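Side-chain contacts in papain inhibitor (Streptomyces mobaraensis, PDB 5NTB), which inhibits the cysteine proteases papain and bromelain and the serine protease trypsin, and serves as a glutamine and lysine donor substrate for transglutaminase: residues G10-Y15 with K92-D97; V58-N63 with T81-S86. All blocks are in the same frame, centred on the assembly; numbering follows the deposited sequence. Where two conformers were deposited one is given.

Contact 1. Residues G10-Y15 with K92-D97. With SO4 (sulfate ion), chain D.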
ATOM      1  N   GLY A  10     -11.349  -3.757   1.406  1.00 15.13           N
ATOM      2  CA  GLY A  10     -10.768  -3.349   2.658  1.00 15.56           C
ATOM      3  C   GLY A  10     -10.859  -1.862   2.859  1.00 17.32           C
ATOM      4  O   GLY A  10     -11.814  -1.210   2.423  1.00 17.05           O
ATOM      5  N   LYS A  11      -9.874  -1.322   3.545  1.00 15.92           N
ATOM      6  CA  LYS A  11      -9.880   0.082   3.888  1.00 16.36           C
ATOM      7  C   LYS A  11      -8.512   0.653   3.582  1.00 14.07           C
ATOM      8  O   LYS A  11      -7.518  -0.074   3.454  1.00 13.92           O
ATOM      9  CB  LYS A  11     -10.235   0.306   5.359  1.00 25.45           C
ATOM     10  CG  LYS A  11      -9.145  -0.118   6.311  1.00 24.41           C
ATOM     11  CD  LYS A  11      -9.475   0.251   7.758  1.00 29.39           C
ATOM     12  CE  LYS A  11     -10.286  -0.842   8.427  1.00 38.56           C
ATOM     13  NZ  LYS A  11     -10.292  -0.696   9.910  1.00 39.85           N
ATOM     14  N   MET A  12      -8.477   1.966   3.451  1.00 12.85           N
ATOM     15  CA  MET A  12      -7.218   2.648   3.225  1.00 11.32           C
ATOM     16  C   MET A  12      -7.086   3.824   4.175  1.00 13.00           C
ATOM     17  O   MET A  12      -8.049   4.548   4.453  1.00 14.64           O
ATOM     18  CB  MET A  12      -7.078   3.115   1.777  1.00 12.95           C
ATOM     19  CG  MET A  12      -8.092   4.139   1.328  1.00 14.55           C
ATOM     20  SD  MET A  12      -7.798   4.600  -0.391  1.00 16.56           S
ATOM     21  CE  MET A  12      -9.022   5.897  -0.582  1.00 19.46           C
ATOM     22  N   THR A  13      -5.886   3.973   4.694  1.00 12.52           N
ATOM     23  CA  THR A  13      -5.446   5.168   5.389  1.00 10.97           C
ATOM     24  C   THR A  13      -4.239   5.700   4.642  1.00 12.91           C
ATOM     25  O   THR A  13      -3.847   5.174   3.597  1.00 12.68           O
ATOM     26  CB  THR A  13      -5.111   4.852   6.843  1.00 13.45           C
ATOM     27  OG1 THR A  13      -4.185   3.764   6.883  1.00 14.80           O
ATOM     28  CG2 THR A  13      -6.363   4.441   7.597  1.00 15.74           C
ATOM     29  N   TYR A  14      -3.632   6.750   5.167  1.00 11.58           N
ATOM     30  CA  TYR A  14      -2.426   7.241   4.521  1.00 11.49           C
ATOM     31  C   TYR A  14      -1.390   7.635   5.560  1.00 13.61           C
ATOM     32  O   TYR A  14      -1.698   7.861   6.733  1.00 14.16           O
ATOM     33  CB  TYR A  14      -2.706   8.420   3.580  1.00 12.40           C
ATOM     34  CG  TYR A  14      -3.175   9.665   4.288  1.00 14.97           C
ATOM     35  CD1 TYR A  14      -2.259  10.552   4.837  1.00 19.97           C
ATOM     36  CD2 TYR A  14      -4.529   9.944   4.417  1.00 16.61           C
ATOM     37  CE1 TYR A  14      -2.672  11.678   5.496  1.00 19.03           C
ATOM     38  CE2 TYR A  14      -4.950  11.083   5.074  1.00 22.60           C
ATOM     39  CZ  TYR A  14      -4.010  11.936   5.607  1.00 18.99           C
ATOM     40  OH  TYR A  14      -4.402  13.085   6.257  1.00 30.08           O
ATOM     41  N   TYR A  15      -0.145   7.726   5.103  1.00 13.17           N
ATOM     42  CA  TYR A  15       0.957   8.096   5.977  1.00 11.79           C
ATOM     43  C   TYR A  15       1.922   9.003   5.237  1.00 12.55           C
ATOM     44  O   TYR A  15       1.832   9.176   4.025  1.00 11.87           O
ATOM     45  CB  TYR A  15       1.661   6.857   6.550  1.00 13.00           C
ATOM     46  CG  TYR A  15       2.582   6.052   5.643  1.00 12.96           C
ATOM     47  CD1 TYR A  15       2.096   5.361   4.532  1.00 13.35           C
ATOM     48  CD2 TYR A  15       3.931   5.917   5.957  1.00 13.64           C
ATOM     49  CE1 TYR A  15       2.937   4.582   3.750  1.00 13.84           C
ATOM     50  CE2 TYR A  15       4.771   5.138   5.192  1.00 14.51           C
ATOM     51  CZ  TYR A  15       4.271   4.480   4.080  1.00 13.82           C
ATOM     52  OH  TYR A  15       5.120   3.702   3.312  1.00 13.68           O
ATOM     53  N   LYS A  92      -5.152  11.129  -4.470  1.00 13.81           N
ATOM     54  CA  LYS A  92      -5.640  10.919  -5.826  1.00 15.04           C
ATOM     55  C   LYS A  92      -6.980  10.195  -5.853  1.00 16.76           C
ATOM     56  O   LYS A  92      -7.675  10.225  -6.880  1.00 18.98           O
ATOM     57  CB  LYS A  92      -4.597  10.147  -6.626  1.00 18.91           C
ATOM     58  CG  LYS A  92      -3.292  10.918  -6.756  1.00 19.46           C
ATOM     59  CD  LYS A  92      -2.222  10.158  -7.506  1.00 18.07           C
ATOM     60  CE  LYS A  92      -0.968  11.024  -7.592  1.00 21.68           C
ATOM     61  NZ  LYS A  92       0.027  10.447  -8.526  1.00 24.10           N
ATOM     62  N   LEU A  93      -7.344   9.530  -4.758  1.00 15.32           N
ATOM     63  CA  LEU A  93      -8.591   8.785  -4.654  1.00 13.88           C
ATOM     64  C   LEU A  93      -9.620   9.434  -3.747  1.00 16.34           C
ATOM     65  O   LEU A  93     -10.814   9.244  -3.964  1.00 17.17           O
ATOM     66  CB  LEU A  93      -8.326   7.374  -4.117  1.00 14.15           C
ATOM     67  CG  LEU A  93      -7.528   6.461  -5.027  1.00 16.68           C
ATOM     68  CD1 LEU A  93      -7.334   5.130  -4.328  1.00 17.70           C
ATOM     69  CD2 LEU A  93      -8.233   6.279  -6.364  1.00 16.46           C
ATOM     70  N   ALA A  94      -9.191  10.158  -2.718  1.00 19.49           N
ATOM     71  CA  ALA A  94     -10.116  10.643  -1.706  1.00 16.59           C
ATOM     72  C   ALA A  94      -9.518  11.862  -1.024  1.00 21.48           C
ATOM     73  O   ALA A  94      -8.293  12.018  -1.000  1.00 17.47           O
ATOM     74  CB  ALA A  94     -10.416   9.554  -0.668  1.00 19.62           C
ATOM     75  N   PRO A  95     -10.351  12.729  -0.446  0.52 21.71           N
ATOM     76  CA  PRO A  95      -9.816  13.901   0.254  0.52 22.64           C
ATOM     77  C   PRO A  95      -9.018  13.494   1.482  0.52 19.01           C
ATOM     78  O   PRO A  95      -9.422  12.617   2.249  0.52 20.94           O
ATOM     79  CB  PRO A  95     -11.072  14.690   0.642  0.52 24.66           C
ATOM     80  CG  PRO A  95     -12.158  13.667   0.682  0.52 24.88           C
ATOM     81  CD  PRO A  95     -11.826  12.706  -0.423  0.52 23.92           C
ATOM     82  N   LEU A  96      -7.877  14.159   1.671  1.00 21.25           N
ATOM     83  CA  LEU A  96      -7.035  13.842   2.820  1.00 21.81           C
ATOM     84  C   LEU A  96      -7.753  14.091   4.135  1.00 23.65           C
ATOM     85  O   LEU A  96      -7.475  13.411   5.129  1.00 27.42           O
ATOM     86  CB  LEU A  96      -5.742  14.653   2.774  1.00 20.06           C
ATOM     87  CG  LEU A  96      -4.806  14.211   1.647  1.00 22.38           C
ATOM     88  CD1 LEU A  96      -3.627  15.151   1.507  1.00 24.90           C
ATOM     89  CD2 LEU A  96      -4.347  12.775   1.883  1.00 19.31           C
ATOM     90  N   ASP A  97      -8.681  15.043   4.172  1.00 22.76           N
ATOM     91  CA  ASP A  97      -9.311  15.333   5.448  1.00 18.00           C
ATOM     92  C   ASP A  97     -10.356  14.298   5.839  1.00 24.30           C
ATOM     93  O   ASP A  97     -10.916  14.393   6.936  1.00 34.72           O
ATOM     94  CB  ASP A  97      -9.913  16.746   5.445  1.00 22.36           C
ATOM     95  CG  ASP A  97     -11.038  16.925   4.439  1.00 38.30           C
ATOM     96  OD1 ASP A  97     -11.313  15.998   3.655  1.00 31.77           O
ATOM     97  OD2 ASP A  97     -11.652  18.015   4.440  1.00 35.35           O
TER
HETATM   98  S   SO4 D 202      -7.243  -2.070  11.382  1.00 39.14           S
HETATM   99  O1  SO4 D 202      -8.506  -2.355  10.700  1.00 48.32           O
HETATM  100  O2  SO4 D 202      -7.219  -0.681  11.835  1.00 43.26           O
HETATM  101  O3  SO4 D 202      -6.129  -2.319  10.458  1.00 23.03           O
HETATM  102  O4  SO4 D 202      -7.109  -2.973  12.526  1.00 35.48           O

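Contact 2. Residues V58-N63 with T81-S86. With SO4 (sulfate ion), chain D.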
ATOM      1  N   VAL A  58       0.173  -2.408  -6.251  0.66 13.29           N
ATOM      2  CA  VAL A  58      -1.243  -2.637  -6.037  0.66 12.42           C
ATOM      3  C   VAL A  58      -2.017  -1.743  -6.982  0.66 12.85           C
ATOM      4  O   VAL A  58      -1.567  -0.667  -7.385  0.66 13.59           O
ATOM      5  CB  VAL A  58      -1.686  -2.388  -4.585  0.66 12.84           C
ATOM      6  CG1 VAL A  58      -1.045  -3.415  -3.659  0.66 13.17           C
ATOM      7  CG2 VAL A  58      -1.352  -0.977  -4.169  0.66 12.48           C
ATOM      8  N   GLU A  59      -3.197  -2.212  -7.336  1.00 12.76           N
ATOM      9  CA  GLU A  59      -4.207  -1.399  -7.993  1.00 12.61           C
ATOM     10  C   GLU A  59      -5.304  -1.177  -6.969  1.00 13.66           C
ATOM     11  O   GLU A  59      -5.825  -2.146  -6.399  1.00 15.25           O
ATOM     12  CB  GLU A  59      -4.744  -2.082  -9.253  1.00 16.86           C
ATOM     13  CG  GLU A  59      -3.782  -1.939 -10.415  1.00 22.24           C
ATOM     14  CD  GLU A  59      -4.312  -2.521 -11.712  1.00 32.24           C
ATOM     15  OE1 GLU A  59      -3.512  -2.675 -12.662  1.00 36.91           O
ATOM     16  OE2 GLU A  59      -5.522  -2.817 -11.782  1.00 27.91           O
ATOM     17  N   VAL A  60      -5.599   0.089  -6.691  1.00 12.33           N
ATOM     18  CA  VAL A  60      -6.542   0.491  -5.654  1.00 12.45           C
ATOM     19  C   VAL A  60      -7.687   1.226  -6.319  1.00 15.14           C
ATOM     20  O   VAL A  60      -7.461   2.178  -7.076  1.00 14.87           O
ATOM     21  CB  VAL A  60      -5.892   1.399  -4.597  1.00 16.80           C
ATOM     22  CG1 VAL A  60      -6.889   1.659  -3.460  1.00 15.61           C
ATOM     23  CG2 VAL A  60      -4.610   0.776  -4.074  1.00 17.93           C
ATOM     24  N   SER A  61      -8.908   0.802  -6.021  1.00 16.57           N
ATOM     25  CA  SER A  61     -10.100   1.382  -6.619  1.00 16.91           C
ATOM     26  C   SER A  61     -10.988   1.944  -5.527  1.00 16.78           C
ATOM     27  O   SER A  61     -11.245   1.278  -4.515  1.00 16.50           O
ATOM     28  CB  SER A  61     -10.868   0.345  -7.435  1.00 15.72           C
ATOM     29  OG  SER A  61     -10.029  -0.232  -8.416  1.00 23.03           O
ATOM     30  N   TYR A  62     -11.443   3.168  -5.730  1.00 14.33           N
ATOM     31  CA  TYR A  62     -12.429   3.761  -4.847  1.00 15.10           C
ATOM     32  C   TYR A  62     -13.247   4.739  -5.663  1.00 17.30           C
ATOM     33  O   TYR A  62     -12.683   5.525  -6.429  1.00 17.24           O
ATOM     34  CB  TYR A  62     -11.757   4.471  -3.668  1.00 16.24           C
ATOM     35  CG  TYR A  62     -12.726   5.224  -2.797  1.00 18.83           C
ATOM     36  CD1 TYR A  62     -13.731   4.553  -2.127  1.00 19.20           C
ATOM     37  CD2 TYR A  62     -12.641   6.601  -2.654  1.00 17.64           C
ATOM     38  CE1 TYR A  62     -14.635   5.233  -1.342  1.00 20.24           C
ATOM     39  CE2 TYR A  62     -13.523   7.282  -1.868  1.00 22.13           C
ATOM     40  CZ  TYR A  62     -14.519   6.599  -1.217  1.00 23.90           C
ATOM     41  OH  TYR A  62     -15.404   7.295  -0.427  1.00 33.22           O
ATOM     42  N   ASN A  63     -14.568   4.677  -5.510  1.00 16.13           N
ATOM     43  CA  ASN A  63     -15.448   5.690  -6.080  1.00 22.63           C
ATOM     44  C   ASN A  63     -15.251   5.804  -7.588  1.00 22.42           C
ATOM     45  O   ASN A  63     -15.303   6.894  -8.152  1.00 23.37           O
ATOM     46  CB  ASN A  63     -15.233   7.049  -5.402  1.00 24.53           C
ATOM     47  CG  ASN A  63     -16.497   7.598  -4.773  1.00 34.00           C
ATOM     48  OD1 ASN A  63     -17.606   7.278  -5.201  1.00 39.18           O
ATOM     49  ND2 ASN A  63     -16.335   8.461  -3.770  1.00 30.94           N
ATOM     50  N   THR A  81      -6.599  -6.593   5.180  1.00 12.64           N
ATOM     51  CA  THR A  81      -7.014  -5.898   3.965  1.00 12.53           C
ATOM     52  C   THR A  81      -6.957  -4.386   4.110  1.00 14.34           C
ATOM     53  O   THR A  81      -7.489  -3.668   3.255  1.00 15.11           O
ATOM     54  CB  THR A  81      -8.412  -6.324   3.529  1.00 18.78           C
ATOM     55  OG1 THR A  81      -9.338  -5.994   4.562  1.00 18.37           O
ATOM     56  CG2 THR A  81      -8.456  -7.842   3.230  1.00 16.81           C
ATOM     57  N   HIS A  82      -6.302  -3.892   5.152  1.00 12.14           N
ATOM     58  CA  HIS A  82      -6.121  -2.460   5.369  1.00 13.54           C
ATOM     59  C   HIS A  82      -4.775  -2.033   4.792  1.00 12.33           C
ATOM     60  O   HIS A  82      -3.727  -2.435   5.301  1.00 15.61           O
ATOM     61  CB  HIS A  82      -6.220  -2.172   6.865  1.00 14.33           C
ATOM     62  CG  HIS A  82      -5.787  -0.800   7.276  1.00 15.98           C
ATOM     63  ND1 HIS A  82      -5.641  -0.448   8.600  1.00 19.19           N
ATOM     64  CD2 HIS A  82      -5.476   0.303   6.557  1.00 13.82           C
ATOM     65  CE1 HIS A  82      -5.242   0.808   8.680  1.00 19.61           C
ATOM     66  NE2 HIS A  82      -5.136   1.289   7.453  1.00 16.94           N
ATOM     67  N   ILE A  83      -4.798  -1.210   3.733  1.00 12.37           N
ATOM     68  CA  ILE A  83      -3.560  -0.698   3.151  1.00 11.51           C
ATOM     69  C   ILE A  83      -3.328   0.722   3.630  1.00 10.98           C
ATOM     70  O   ILE A  83      -4.265   1.497   3.838  1.00 13.06           O
ATOM     71  CB  ILE A  83      -3.567  -0.774   1.612  1.00 13.02           C
ATOM     72  CG1 ILE A  83      -4.712   0.051   1.013  1.00 14.26           C
ATOM     73  CG2 ILE A  83      -3.637  -2.215   1.170  1.00 14.19           C
ATOM     74  CD1 ILE A  83      -4.695   0.086  -0.525  1.00 16.96           C
ATOM     75  N   ASP A  84      -2.059   1.071   3.770  1.00 13.41           N
ATOM     76  CA  ASP A  84      -1.636   2.405   4.191  1.00 13.49           C
ATOM     77  C   ASP A  84      -0.950   3.026   2.977  1.00 12.29           C
ATOM     78  O   ASP A  84       0.222   2.749   2.693  1.00 12.66           O
ATOM     79  CB  ASP A  84      -0.709   2.306   5.403  1.00 13.70           C
ATOM     80  CG  ASP A  84      -0.743   3.539   6.303  1.00 18.24           C
ATOM     81  OD1 ASP A  84      -1.575   4.438   6.105  1.00 20.50           O
ATOM     82  OD2 ASP A  84       0.080   3.589   7.239  1.00 20.82           O
ATOM     83  N   LEU A  85      -1.693   3.832   2.231  1.00 10.92           N
ATOM     84  CA  LEU A  85      -1.141   4.487   1.060  1.00 11.28           C
ATOM     85  C   LEU A  85      -0.273   5.656   1.476  1.00 11.52           C
ATOM     86  O   LEU A  85      -0.461   6.245   2.538  1.00 11.88           O
ATOM     87  CB  LEU A  85      -2.262   4.996   0.151  1.00 14.36           C
ATOM     88  CG  LEU A  85      -3.011   3.946  -0.652  1.00 12.74           C
ATOM     89  CD1 LEU A  85      -4.209   4.623  -1.303  1.00 17.06           C
ATOM     90  CD2 LEU A  85      -2.129   3.345  -1.723  1.00 15.23           C
ATOM     91  N   SER A  86       0.670   6.016   0.620  1.00 10.68           N
ATOM     92  CA  SER A  86       1.278   7.322   0.808  1.00 12.49           C
ATOM     93  C   SER A  86       0.203   8.405   0.765  1.00 12.72           C
ATOM     94  O   SER A  86      -0.833   8.262   0.111  1.00 11.98           O
ATOM     95  CB  SER A  86       2.349   7.559  -0.251  1.00 12.94           C
ATOM     96  OG  SER A  86       1.779   7.645  -1.547  1.00 13.33           O
TER
HETATM   97  S   SO4 D 202      -7.243  -2.070  11.382  1.00 39.14           S
HETATM   98  O1  SO4 D 202      -8.506  -2.355  10.700  1.00 48.32           O
HETATM   99  O2  SO4 D 202      -7.219  -0.681  11.835  1.00 43.26           O
HETATM  100  O3  SO4 D 202      -6.129  -2.319  10.458  1.00 23.03           O
HETATM  101  O4  SO4 D 202      -7.109  -2.973  12.526  1.00 35.48           O

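Contact 1. Residues G10-Y15 with K92-D97
L96 lays its CD2 methyl over one face of the Y14 ring. L96 CD2 sits 3.7 Å from the centroid of the Y14 ring and only 13° off the ring normal, a CH-pi contact. The Y14 ring and the L96 side chain cross at about a right angle. Y14 CG lies between its own backbone N and carbonyl carbon (chi1 66°), and this swings the ring off strand 8-18 toward the loop. The ring also meets F90 of helix 87-90 edge to face. Y14 OH lies 3.3 Å from L96 O, a weak hydrogen bond at most, and an uncertain one.

Two residues earlier on the strand, M12 runs straight out beyond CG (chi2 180°). Its CE methyl ends between two residues of the loop, 3.9 Å from L93 CB and 3.9 Å from A94 CB. M12 SD passes 4.0 Å from L93 CD1. K11, between M12 and the strand's start, instead sends NZ to a sulfate ion, 2.6 Å from sulfate O1.

The loop after helix 87-90 is thus packed on strand 8-18 of the double-psi beta-barrel mainly by apolar side-chain groups. Dispersion and CH-pi contact carry the join.

Contact 2. Residues V58-N63 with T81-S86
I83 places CG1 between its backbone N and carbonyl carbon (chi1 60°), then runs extended to CD1. V60 has CG1 anti to its backbone N (chi1 -174°), which puts CG2 beside that N. The two side chains therefore meet tip to tip across the interior of a double-psi beta-barrel, the fold of this family. I83 CD1 lies 3.6 Å from V60 CG2 and 4.0 Å from V60 CG1, so the ethyl end of I83 bears on both branches of the valine.

L85, two residues along strand 82-86, adds a looser touch. Its CD2 comes within 4.3 Å of V60 CG2. All three residues are buried, and no hydrogen bond joins the two strands. Instead V60 pairs with I67 and I83 with K11 through the backbone, while V35 of strand 35-38 and M12 of strand 8-18 pack against both I83 and L85.

The residues flanking I83 do polar work. D84 OD1 is hydrogen-bonded to T13 OG1, and H82 NE2 uses the same hydroxyl. This bond and the sulfate hold the imidazole by both nitrogens. The sulfate, probably from the crystallisation liquor, meets the ring at its edge: H82 ND1 donates to sulfate O3 in the ring plane, at 2.7 Å and with an N-H...O angle of 168°.

Overall arrangement
Contact 2 is wholly buried and contact 1 partly. Contact 2 also lies deeper, its centre about 6 Å from the centre of the chain against about 11 Å for contact 1. Contact 2 joins two strands through the barrel interior by aliphatic groups alone. Contact 1 fastens a loop to a strand and shades from buried M12 to partly exposed Y14 and L96, where a ring face and a weak polar link enter. Strands 8-18 and 82-86 are parallel neighbours, so the contacts share one sheet. The T13 hydroxyl of contact 1 also links to strand 82-86 of contact 2. One sulfate bridges both. Along the chain, contact 2 lies within the loop closed by contact 1.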